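Local coordinates for protein hydrolase (Bacteroides thetaiotaomicron, PDB 2OBB) that binds a magnesium ion in a site resembling that of HAD-type hydrolases and is probably a hydrolase, although its substrate is not established, at residues D11-E16 and L93-R98. Sequence-based numbering, arbitrary orientation.
Sequences DGTIVE and LFIDDR. With MG (magnesium ion), chain B.
Asp97 and Thr13 cross obliquely beside a magnesium ion that residues 11-16 and 93-98 both help to hold. CG of Asp97 lies in the crowded position between its own N and carbonyl carbon (chi1 63°), bringing the carboxylate beside Gly12, and Asp97 OD1 binds MG at 2.1 Å. From 11-16, Asp11 O reaches MG at 1.9 Å, while the Asp11 carboxylate forms a salt bridge with Arg49. Three waters and Asp9 complete six ligands. Asp97 OD2 stays 3.4 Å from MG, so binding is monodentate; it accepts instead from metal-bound water 2, which also takes a bond from Arg98 NE at the guanidinium edge. Water 1 donates to Asp96 OD1, which closes an Asx turn with Arg98 N; Asp96 OD2 is salt-bridged to Lys88 of the second subunit, so both oxygens are held.

Thr13 OG1, anti to its carbonyl carbon, receives Asp97 N at 3.1 Å through a bent bond (136°) and also hydrogen-bonds Asp9, linking two metal ligands. Positive phi (87°) and the nearness of Asp97 both suit glycine at Gly12, whose O thus lies 3.2 Å from Asp97 CB. Asp9, Asp11 O and the distal Asp97 on magnesium, with Thr13, are consistent with a HAD-like DxDx(T/V) site. Thr13 CG2, anti to its backbone N, meets Ile95 CG2 at 3.9 Å as these side chains cross obliquely. The contact joins the loop after strand 5-8 to its parallel neighbour 93-95, with helix 106-115 packing on Ile95 through Trp106 and Ile109.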
ATOM      1  N   ASP A  11      -5.408   9.067  -6.945  1.00 60.07           N
ATOM      2  CA  ASP A  11      -6.622   8.663  -7.662  1.00 60.11           C
ATOM      3  C   ASP A  11      -7.380   7.505  -7.003  1.00 60.06           C
ATOM      4  O   ASP A  11      -6.818   6.418  -6.762  1.00 59.20           O
ATOM      5  CB  ASP A  11      -6.327   8.311  -9.116  1.00 60.61           C
ATOM      6  CG  ASP A  11      -5.550   9.391  -9.833  1.00 61.73           C
ATOM      7  OD1 ASP A  11      -6.161  10.377 -10.300  1.00 63.67           O
ATOM      8  OD2 ASP A  11      -4.315   9.242  -9.933  1.00 63.39           O
ATOM      9  N   GLY A  12      -8.662   7.742  -6.729  1.00 58.92           N
ATOM     10  CA  GLY A  12      -9.504   6.764  -6.052  1.00 58.42           C
ATOM     11  C   GLY A  12      -9.410   6.873  -4.537  1.00 58.38           C
ATOM     12  O   GLY A  12     -10.149   6.206  -3.821  1.00 57.85           O
ATOM     13  N   THR A  13      -8.488   7.710  -4.059  1.00 57.76           N
ATOM     14  CA  THR A  13      -8.221   7.859  -2.642  1.00 57.62           C
ATOM     15  C   THR A  13      -8.561   9.253  -2.124  1.00 57.97           C
ATOM     16  O   THR A  13      -9.292   9.385  -1.157  1.00 57.25           O
ATOM     17  CB  THR A  13      -6.737   7.542  -2.316  1.00 57.49           C
ATOM     18  OG1 THR A  13      -6.423   6.233  -2.792  1.00 58.77           O
ATOM     19  CG2 THR A  13      -6.460   7.602  -0.800  1.00 55.81           C
ATOM     20  N   ILE A  14      -7.970  10.282  -2.741  1.00 58.56           N
ATOM     21  CA  ILE A  14      -8.238  11.677  -2.412  1.00 58.15           C
ATOM     22  C   ILE A  14      -9.336  12.222  -3.355  1.00 58.98           C
ATOM     23  O   ILE A  14     -10.176  13.043  -2.941  1.00 58.34           O
ATOM     24  CB  ILE A  14      -6.935  12.541  -2.519  1.00 58.97           C
ATOM     25  CG1 ILE A  14      -5.911  12.151  -1.435  1.00 58.14           C
ATOM     26  CG2 ILE A  14      -7.237  14.049  -2.393  1.00 57.03           C
ATOM     27  CD1 ILE A  14      -4.595  12.896  -1.528  1.00 57.24           C
ATOM     28  N   VAL A  15      -9.306  11.775  -4.631  1.00 59.25           N
ATOM     29  CA  VAL A  15     -10.341  12.127  -5.609  1.00 59.21           C
ATOM     30  C   VAL A  15     -10.934  10.873  -6.226  1.00 59.75           C
ATOM     31  O   VAL A  15     -10.285   9.839  -6.221  1.00 58.58           O
ATOM     32  CB  VAL A  15      -9.796  13.038  -6.738  1.00 59.28           C
ATOM     33  CG1 VAL A  15      -9.432  14.386  -6.182  1.00 58.41           C
ATOM     34  CG2 VAL A  15      -8.580  12.385  -7.452  1.00 59.52           C
ATOM     35  N   GLU A  16     -12.151  10.964  -6.770  1.00 61.20           N
ATOM     36  CA  GLU A  16     -12.678   9.899  -7.621  1.00 63.53           C
ATOM     37  C   GLU A  16     -11.674   9.629  -8.732  1.00 64.58           C
ATOM     38  O   GLU A  16     -10.992  10.549  -9.196  1.00 64.34           O
ATOM     39  CB  GLU A  16     -13.985  10.289  -8.294  1.00 63.70           C
ATOM     40  CG  GLU A  16     -14.924  11.026  -7.433  1.00 67.52           C
ATOM     41  CD  GLU A  16     -16.015  10.157  -6.932  1.00 73.60           C
ATOM     42  OE1 GLU A  16     -15.715   9.164  -6.209  1.00 73.63           O
ATOM     43  OE2 GLU A  16     -17.180  10.479  -7.286  1.00 75.06           O
ATOM     44  N   LEU A  93       2.642   4.056   7.282  1.00 60.14           N
ATOM     45  CA  LEU A  93       1.260   3.762   6.957  1.00 61.03           C
ATOM     46  C   LEU A  93       0.999   4.057   5.474  1.00 61.21           C
ATOM     47  O   LEU A  93       1.574   5.014   4.922  1.00 60.68           O
ATOM     48  CB  LEU A  93       0.345   4.637   7.793  1.00 61.66           C
ATOM     49  CG  LEU A  93      -1.077   4.135   8.040  1.00 63.51           C
ATOM     50  CD1 LEU A  93      -1.036   3.063   9.168  1.00 64.32           C
ATOM     51  CD2 LEU A  93      -1.993   5.296   8.395  1.00 62.24           C
ATOM     52  N   PHE A  94       0.133   3.245   4.854  1.00 59.93           N
ATOM     53  CA  PHE A  94      -0.276   3.447   3.483  1.00 59.74           C
ATOM     54  C   PHE A  94      -1.805   3.591   3.395  1.00 60.12           C
ATOM     55  O   PHE A  94      -2.559   2.754   3.876  1.00 59.94           O
ATOM     56  CB  PHE A  94       0.204   2.285   2.610  1.00 58.87           C
ATOM     57  CG  PHE A  94       1.702   2.178   2.504  1.00 58.06           C
ATOM     58  CD1 PHE A  94       2.437   1.493   3.465  1.00 57.37           C
ATOM     59  CD2 PHE A  94       2.373   2.780   1.454  1.00 56.99           C
ATOM     60  CE1 PHE A  94       3.837   1.375   3.361  1.00 58.23           C
ATOM     61  CE2 PHE A  94       3.791   2.670   1.325  1.00 60.68           C
ATOM     62  CZ  PHE A  94       4.516   1.965   2.271  1.00 59.22           C
ATOM     63  N   ILE A  95      -2.249   4.669   2.782  1.00 60.06           N
ATOM     64  CA  ILE A  95      -3.665   4.866   2.537  1.00 60.32           C
ATOM     65  C   ILE A  95      -3.800   4.814   1.036  1.00 60.57           C
ATOM     66  O   ILE A  95      -3.291   5.695   0.336  1.00 60.77           O
ATOM     67  CB  ILE A  95      -4.164   6.227   3.093  1.00 60.35           C
ATOM     68  CG1 ILE A  95      -3.847   6.331   4.593  1.00 58.66           C
ATOM     69  CG2 ILE A  95      -5.698   6.410   2.807  1.00 59.87           C
ATOM     70  CD1 ILE A  95      -4.199   7.670   5.218  1.00 60.60           C
ATOM     71  N   ASP A  96      -4.490   3.783   0.549  1.00 60.20           N
ATOM     72  CA  ASP A  96      -4.565   3.500  -0.875  1.00 60.38           C
ATOM     73  C   ASP A  96      -5.872   2.763  -1.209  1.00 60.47           C
ATOM     74  O   ASP A  96      -6.235   1.771  -0.554  1.00 60.43           O
ATOM     75  CB  ASP A  96      -3.381   2.630  -1.231  1.00 60.64           C
ATOM     76  CG  ASP A  96      -3.028   2.695  -2.688  1.00 62.17           C
ATOM     77  OD1 ASP A  96      -3.984   2.545  -3.483  1.00 58.35           O
ATOM     78  OD2 ASP A  96      -1.785   2.802  -3.010  1.00 59.85           O
ATOM     79  N   ASP A  97      -6.586   3.212  -2.230  1.00 59.30           N
ATOM     80  CA  ASP A  97      -7.891   2.567  -2.505  1.00 59.11           C
ATOM     81  C   ASP A  97      -7.674   1.166  -3.048  1.00 58.03           C
ATOM     82  O   ASP A  97      -8.603   0.390  -3.101  1.00 58.56           O
ATOM     83  CB  ASP A  97      -8.746   3.385  -3.454  1.00 58.85           C
ATOM     84  CG  ASP A  97      -8.104   3.530  -4.815  1.00 60.36           C
ATOM     85  OD1 ASP A  97      -6.948   4.001  -4.874  1.00 58.13           O
ATOM     86  OD2 ASP A  97      -8.743   3.160  -5.827  1.00 62.63           O
ATOM     87  N   ARG A  98      -6.439   0.836  -3.429  1.00 57.26           N
ATOM     88  CA  ARG A  98      -6.127  -0.518  -3.919  1.00 56.67           C
ATOM     89  C   ARG A  98      -5.543  -1.427  -2.848  1.00 55.97           C
ATOM     90  O   ARG A  98      -5.142  -2.541  -3.131  1.00 55.69           O
ATOM     91  CB  ARG A  98      -5.215  -0.491  -5.129  1.00 56.35           C
ATOM     92  CG  ARG A  98      -5.860   0.242  -6.299  1.00 59.22           C
ATOM     93  CD  ARG A  98      -4.935   0.196  -7.504  1.00 62.05           C
ATOM     94  NE  ARG A  98      -5.375   1.080  -8.575  1.00 64.31           N
ATOM     95  CZ  ARG A  98      -5.005   0.954  -9.846  1.00 65.52           C
ATOM     96  NH1 ARG A  98      -4.180  -0.023 -10.240  1.00 65.26           N
ATOM     97  NH2 ARG A  98      -5.478   1.807 -10.729  1.00 66.04           N
TER
HETATM   98 MG    MG B 201      -5.809   4.854  -6.402  1.00 48.02          MG
HETATM   99  O   HOH W   1      -4.387   3.376  -5.833  1.00 41.81           O
HETATM  100  O   HOH W   2      -6.968   3.661  -7.710  1.00 41.87           O
HETATM  101  O   HOH W   3      -4.382   5.204  -7.783  1.00 46.67           O